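Long-range contact in hydrolase, haloacid dehalogenase-like family (Pseudomonas syringae pv. tomato, PDB 3S6J), which probably acts as a metal-dependent sugar phosphatase of the haloacid dehalogenase superfamily, its core domain holding a calcium ion in this crystal: residues S144-A156 with V169-C183. Numbering follows the deposited sequence.
Sequences SYGKPDPDLFLAA and VIGDAIWDMLAARRC. With CA (calcium ion), chain M.
Lys147 and Asp176 carry the charge pairing: the lysine, extended beyond CG, brings NZ to 2.7 Å from Asp176 OD2, meeting it on the syn side and 21° out of the carboxylate plane. NZ is shared with Asp12, a calcium ligand, and with the carbonyl of Ala113, so the ammonium probably offsets the crowding of acidic groups there. A second, long salt bridge runs 3.7 Å from Arg182 NH2 to Asp149 OD2. The other oxygen of Asp176, OD1, uses its anti lone pair for Ala173 N, at the N-cap of helix 174-182, and takes a bond from a calcium-bound water, which puts Asp176 in the second shell of the metal. Asp172 OD1 coordinates the calcium directly, 2.4 Å away, joining Asp12 and Asp14. This is the Rossmann-like core of a haloacid dehalogenase fold, and the flanking Lys147 and Asp176 are consistent with the family's lysine and acidic motifs. Apolar contacts join loop 147-150 and helix 151-156 to strand 169-171 and helix 174-182; the short axes of the two helices cross at -63°. Phe153 lays one face under Val169 CG2, a CH-pi contact 4.1 Å from the ring centroid, while its edge points at Asp176 O. Pro148, after a cis peptide bond, sets CB 3.8 Å from Leu178 CB; its carbonyl oxygen receives a CA-H...O contact from Ala179. Pro150 CG packs on Arg182 CB, and a bend at chi3 (70°) turns the guanidinium so that Pro148 O and Pro150 CD lie over one face.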
loop_
_atom_site.group_PDB
_atom_site.type_symbol
_atom_site.label_atom_id
_atom_site.label_comp_id
_atom_site.label_asym_id
_atom_site.label_seq_id
_atom_site.Cartn_x
_atom_site.Cartn_y
_atom_site.Cartn_z
ATOM N N SER E 144 -26.034 5.854 -8.739
ATOM C CA SER E 144 -26.467 5.864 -7.348
ATOM C C SER E 144 -25.384 5.280 -6.446
ATOM O O SER E 144 -25.168 5.739 -5.330
ATOM C CB SER E 144 -27.762 5.056 -7.171
ATOM O OG SER E 144 -28.754 5.407 -8.127
ATOM N N TYR E 145 -24.700 4.257 -6.939
ATOM C CA TYR E 145 -23.814 3.468 -6.093
ATOM C C TYR E 145 -22.450 3.314 -6.734
ATOM O O TYR E 145 -22.334 3.150 -7.952
ATOM C CB TYR E 145 -24.448 2.094 -5.826
ATOM C CG TYR E 145 -25.834 2.197 -5.223
ATOM C CD1 TYR E 145 -26.007 2.660 -3.927
ATOM C CD2 TYR E 145 -26.967 1.842 -5.953
ATOM C CE1 TYR E 145 -27.271 2.762 -3.362
ATOM C CE2 TYR E 145 -28.238 1.940 -5.404
ATOM C CZ TYR E 145 -28.387 2.407 -4.104
ATOM O OH TYR E 145 -29.650 2.518 -3.529
ATOM N N GLY E 146 -21.412 3.380 -5.909
ATOM C CA GLY E 146 -20.063 3.206 -6.393
ATOM C C GLY E 146 -19.644 1.765 -6.234
ATOM O O GLY E 146 -20.424 0.910 -5.795
ATOM N N LYS E 147 -18.399 1.490 -6.590
ATOM C CA LYS E 147 -17.871 0.150 -6.440
ATOM C C LYS E 147 -17.943 -0.273 -4.973
ATOM O O LYS E 147 -17.812 0.557 -4.071
ATOM C CB LYS E 147 -16.449 0.097 -6.972
ATOM C CG LYS E 147 -16.347 0.454 -8.450
ATOM C CD LYS E 147 -14.904 0.806 -8.821
ATOM C CE LYS E 147 -14.814 1.411 -10.217
ATOM N NZ LYS E 147 -13.424 1.822 -10.561
ATOM N N PRO E 148 -18.150 -1.574 -4.722
ATOM C CA PRO E 148 -18.200 -2.677 -5.691
ATOM C C PRO E 148 -19.568 -2.934 -6.343
ATOM O O PRO E 148 -19.737 -3.977 -6.998
ATOM C CB PRO E 148 -17.824 -3.861 -4.821
ATOM C CG PRO E 148 -18.578 -3.546 -3.538
ATOM C CD PRO E 148 -18.194 -2.087 -3.335
ATOM N N ASP E 149 -20.539 -2.037 -6.151
ATOM C CA ASP E 149 -21.779 -2.127 -6.909
ATOM C C ASP E 149 -21.452 -2.034 -8.405
ATOM O O ASP E 149 -20.555 -1.287 -8.814
ATOM C CB ASP E 149 -22.765 -1.044 -6.495
ATOM C CG ASP E 149 -24.169 -1.306 -7.018
ATOM O OD1 ASP E 149 -24.404 -1.104 -8.237
ATOM O OD2 ASP E 149 -25.034 -1.714 -6.203
ATOM N N PRO E 150 -22.141 -2.844 -9.219
ATOM C CA PRO E 150 -21.890 -2.952 -10.660
ATOM C C PRO E 150 -22.344 -1.713 -11.435
ATOM O O PRO E 150 -22.114 -1.634 -12.648
ATOM C CB PRO E 150 -22.760 -4.144 -11.080
ATOM C CG PRO E 150 -23.133 -4.839 -9.822
ATOM C CD PRO E 150 -23.157 -3.804 -8.761
ATOM N N ASP E 151 -22.986 -0.775 -10.750
ATOM C CA ASP E 151 -23.549 0.401 -11.403
ATOM C C ASP E 151 -22.628 1.052 -12.408
ATOM O O ASP E 151 -23.000 1.218 -13.573
ATOM C CB ASP E 151 -23.974 1.442 -10.373
ATOM C CG ASP E 151 -25.465 1.446 -10.142
ATOM O OD1 ASP E 151 -26.112 0.438 -10.515
ATOM O OD2 ASP E 151 -25.985 2.453 -9.603
ATOM N N LEU E 152 -21.443 1.448 -11.949
ATOM C CA LEU E 152 -20.494 2.163 -12.790
ATOM C C LEU E 152 -20.150 1.408 -14.088
ATOM O O LEU E 152 -20.036 2.020 -15.152
ATOM C CB LEU E 152 -19.198 2.478 -12.028
ATOM C CG LEU E 152 -18.942 3.812 -11.304
ATOM C CD1 LEU E 152 -19.808 4.949 -11.813
ATOM C CD2 LEU E 152 -19.094 3.667 -9.821
ATOM N N PHE E 153 -19.951 0.097 -13.997
ATOM C CA PHE E 153 -19.486 -0.664 -15.148
ATOM C C PHE E 153 -20.603 -0.829 -16.157
ATOM O O PHE E 153 -20.372 -0.817 -17.365
ATOM C CB PHE E 153 -18.932 -2.025 -14.719
ATOM C CG PHE E 153 -17.662 -1.936 -13.898
ATOM C CD1 PHE E 153 -16.861 -0.806 -13.958
ATOM C CD2 PHE E 153 -17.262 -2.985 -13.086
ATOM C CE1 PHE E 153 -15.694 -0.719 -13.211
ATOM C CE2 PHE E 153 -16.089 -2.903 -12.341
ATOM C CZ PHE E 153 -15.312 -1.769 -12.404
ATOM N N LEU E 154 -21.818 -1.002 -15.639
ATOM C CA LEU E 154 -23.019 -1.109 -16.454
ATOM C C LEU E 154 -23.254 0.185 -17.226
ATOM O O LEU E 154 -23.553 0.154 -18.417
ATOM C CB LEU E 154 -24.234 -1.434 -15.569
ATOM C CG LEU E 154 -24.132 -2.772 -14.818
ATOM C CD1 LEU E 154 -25.293 -2.996 -13.889
ATOM C CD2 LEU E 154 -23.992 -3.935 -15.802
ATOM N N ALA E 155 -23.118 1.319 -16.542
ATOM C CA ALA E 155 -23.263 2.620 -17.186
ATOM C C ALA E 155 -22.182 2.816 -18.242
ATOM O O ALA E 155 -22.422 3.418 -19.279
ATOM C CB ALA E 155 -23.229 3.754 -16.154
ATOM N N ALA E 156 -20.994 2.287 -17.970
ATOM C CA ALA E 156 -19.878 2.362 -18.899
ATOM C C ALA E 156 -20.110 1.482 -20.126
ATOM O O ALA E 156 -19.907 1.923 -21.257
ATOM C CB ALA E 156 -18.587 1.975 -18.209
ATOM N N VAL E 169 -13.119 -5.650 -17.779
ATOM C CA VAL E 169 -12.885 -4.663 -16.738
ATOM C C VAL E 169 -11.424 -4.679 -16.334
ATOM O O VAL E 169 -10.855 -5.746 -16.054
ATOM C CB VAL E 169 -13.799 -4.891 -15.510
ATOM C CG1 VAL E 169 -13.389 -3.990 -14.354
ATOM C CG2 VAL E 169 -15.242 -4.634 -15.889
ATOM N N ILE E 170 -10.808 -3.498 -16.324
ATOM C CA ILE E 170 -9.426 -3.377 -15.882
ATOM C C ILE E 170 -9.343 -2.486 -14.655
ATOM O O ILE E 170 -9.792 -1.346 -14.685
ATOM C CB ILE E 170 -8.509 -2.854 -17.002
ATOM C CG1 ILE E 170 -8.631 -3.767 -18.229
ATOM C CG2 ILE E 170 -7.072 -2.769 -16.505
ATOM C CD1 ILE E 170 -7.576 -3.572 -19.247
ATOM N N GLY E 171 -8.781 -3.014 -13.572
ATOM C CA GLY E 171 -8.825 -2.333 -12.284
ATOM C C GLY E 171 -7.651 -2.711 -11.407
ATOM O O GLY E 171 -6.900 -3.645 -11.729
ATOM N N ASP E 172 -7.459 -1.980 -10.316
ATOM C CA ASP E 172 -6.320 -2.247 -9.450
ATOM C C ASP E 172 -6.789 -2.651 -8.073
ATOM O O ASP E 172 -5.970 -2.920 -7.200
ATOM C CB ASP E 172 -5.451 -0.998 -9.294
ATOM C CG ASP E 172 -6.159 0.094 -8.526
ATOM O OD1 ASP E 172 -7.265 0.452 -8.941
ATOM O OD2 ASP E 172 -5.640 0.582 -7.506
ATOM N N ALA E 173 -8.105 -2.671 -7.859
ATOM C CA ALA E 173 -8.620 -2.924 -6.523
ATOM C C ALA E 173 -9.584 -4.117 -6.452
ATOM O O ALA E 173 -10.284 -4.454 -7.417
ATOM C CB ALA E 173 -9.257 -1.648 -5.951
ATOM N N ILE E 174 -9.577 -4.770 -5.299
ATOM C CA ILE E 174 -10.558 -5.781 -4.943
ATOM C C ILE E 174 -11.931 -5.319 -5.434
ATOM O O ILE E 174 -12.684 -6.069 -6.048
ATOM C CB ILE E 174 -10.538 -5.958 -3.393
ATOM C CG1 ILE E 174 -9.417 -6.929 -2.978
ATOM C CG2 ILE E 174 -11.869 -6.408 -2.866
ATOM C CD1 ILE E 174 -9.088 -6.859 -1.453
ATOM N N TRP E 175 -12.220 -4.044 -5.197
ATOM C CA TRP E 175 -13.521 -3.462 -5.505
ATOM C C TRP E 175 -13.884 -3.441 -6.979
ATOM O O TRP E 175 -15.039 -3.624 -7.301
ATOM C CB TRP E 175 -13.623 -2.075 -4.865
ATOM C CG TRP E 175 -13.017 -2.134 -3.509
ATOM C CD1 TRP E 175 -11.886 -1.508 -3.090
ATOM C CD2 TRP E 175 -13.464 -2.943 -2.411
ATOM N NE1 TRP E 175 -11.618 -1.847 -1.790
ATOM C CE2 TRP E 175 -12.572 -2.727 -1.347
ATOM C CE3 TRP E 175 -14.539 -3.823 -2.224
ATOM C CZ2 TRP E 175 -12.718 -3.354 -0.099
ATOM C CZ3 TRP E 175 -14.695 -4.434 -0.984
ATOM C CH2 TRP E 175 -13.782 -4.199 0.061
ATOM N N ASP E 176 -12.902 -3.240 -7.863
ATOM C CA ASP E 176 -13.109 -3.340 -9.319
ATOM C C ASP E 176 -13.433 -4.766 -9.732
ATOM O O ASP E 176 -14.303 -4.999 -10.570
ATOM C CB ASP E 176 -11.847 -2.912 -10.101
ATOM C CG ASP E 176 -11.499 -1.443 -9.919
ATOM O OD1 ASP E 176 -10.548 -1.165 -9.165
ATOM O OD2 ASP E 176 -12.147 -0.568 -10.538
HETATM N N MSE E 177 -12.706 -5.720 -9.156
HETATM C CA MSE E 177 -12.880 -7.126 -9.487
HETATM C C MSE E 177 -14.229 -7.643 -8.998
HETATM O O MSE E 177 -14.948 -8.320 -9.732
HETATM C CB MSE E 177 -11.734 -7.969 -8.908
HETATM C CG MSE E 177 -10.355 -7.639 -9.471
HETATM SE SE MSE E 177 -10.345 -7.701 -11.440
HETATM C CE MSE E 177 -10.459 -5.796 -11.795
ATOM N N LEU E 178 -14.548 -7.315 -7.749
ATOM C CA LEU E 178 -15.845 -7.604 -7.170
ATOM C C LEU E 178 -16.985 -7.065 -8.060
ATOM O O LEU E 178 -17.879 -7.824 -8.467
ATOM C CB LEU E 178 -15.916 -7.011 -5.754
ATOM C CG LEU E 178 -15.796 -7.942 -4.530
ATOM C CD1 LEU E 178 -15.066 -9.235 -4.775
ATOM C CD2 LEU E 178 -15.211 -7.224 -3.328
ATOM N N ALA E 179 -16.943 -5.771 -8.389
ATOM C CA ALA E 179 -17.968 -5.215 -9.260
ATOM C C ALA E 179 -17.990 -5.904 -10.630
ATOM O O ALA E 179 -19.052 -6.070 -11.238
ATOM C CB ALA E 179 -17.797 -3.708 -9.408
ATOM N N ALA E 180 -16.822 -6.294 -11.130
ATOM C CA ALA E 180 -16.768 -6.913 -12.448
ATOM C C ALA E 180 -17.529 -8.230 -12.392
ATOM O O ALA E 180 -18.363 -8.515 -13.251
ATOM C CB ALA E 180 -15.330 -7.132 -12.898
ATOM N N ARG E 181 -17.216 -9.038 -11.386
ATOM C CA ARG E 181 -17.831 -10.344 -11.223
ATOM C C ARG E 181 -19.343 -10.236 -10.943
ATOM O O ARG E 181 -20.124 -11.073 -11.373
ATOM C CB ARG E 181 -17.122 -11.116 -10.110
ATOM C CG ARG E 181 -15.675 -11.488 -10.410
ATOM C CD ARG E 181 -15.567 -12.189 -11.764
ATOM N NE ARG E 181 -16.549 -13.254 -11.829
ATOM C CZ ARG E 181 -17.191 -13.660 -12.918
ATOM N NH1 ARG E 181 -16.968 -13.102 -14.102
ATOM N NH2 ARG E 181 -18.079 -14.642 -12.794
ATOM N N ARG E 182 -19.747 -9.195 -10.226
ATOM C CA ARG E 182 -21.166 -8.989 -9.909
ATOM C C ARG E 182 -22.037 -8.735 -11.129
ATOM O O ARG E 182 -23.211 -9.083 -11.123
ATOM C CB ARG E 182 -21.339 -7.904 -8.862
ATOM C CG ARG E 182 -21.240 -8.456 -7.441
ATOM C CD ARG E 182 -21.105 -7.373 -6.380
ATOM N NE ARG E 182 -22.347 -6.617 -6.239
ATOM C CZ ARG E 182 -22.549 -5.665 -5.336
ATOM N NH1 ARG E 182 -21.586 -5.328 -4.494
ATOM N NH2 ARG E 182 -23.715 -5.033 -5.293
ATOM N N CYS E 183 -21.461 -8.162 -12.189
ATOM C CA CYS E 183 -22.189 -8.036 -13.452
ATOM C C CYS E 183 -21.700 -9.048 -14.473
ATOM O O CYS E 183 -21.988 -8.927 -15.660
ATOM C CB CYS E 183 -22.126 -6.608 -14.009
ATOM S SG CYS E 183 -20.457 -5.966 -14.259
HETATM CA CA CA M . -8.627 2.315 -8.263
HETATM O O HOH W 1 -7.617 1.833 -5.838
HETATM O O HOH W 2 -10.598 0.985 -7.792
HETATM O O HOH W 3 -9.819 4.148 -6.952
#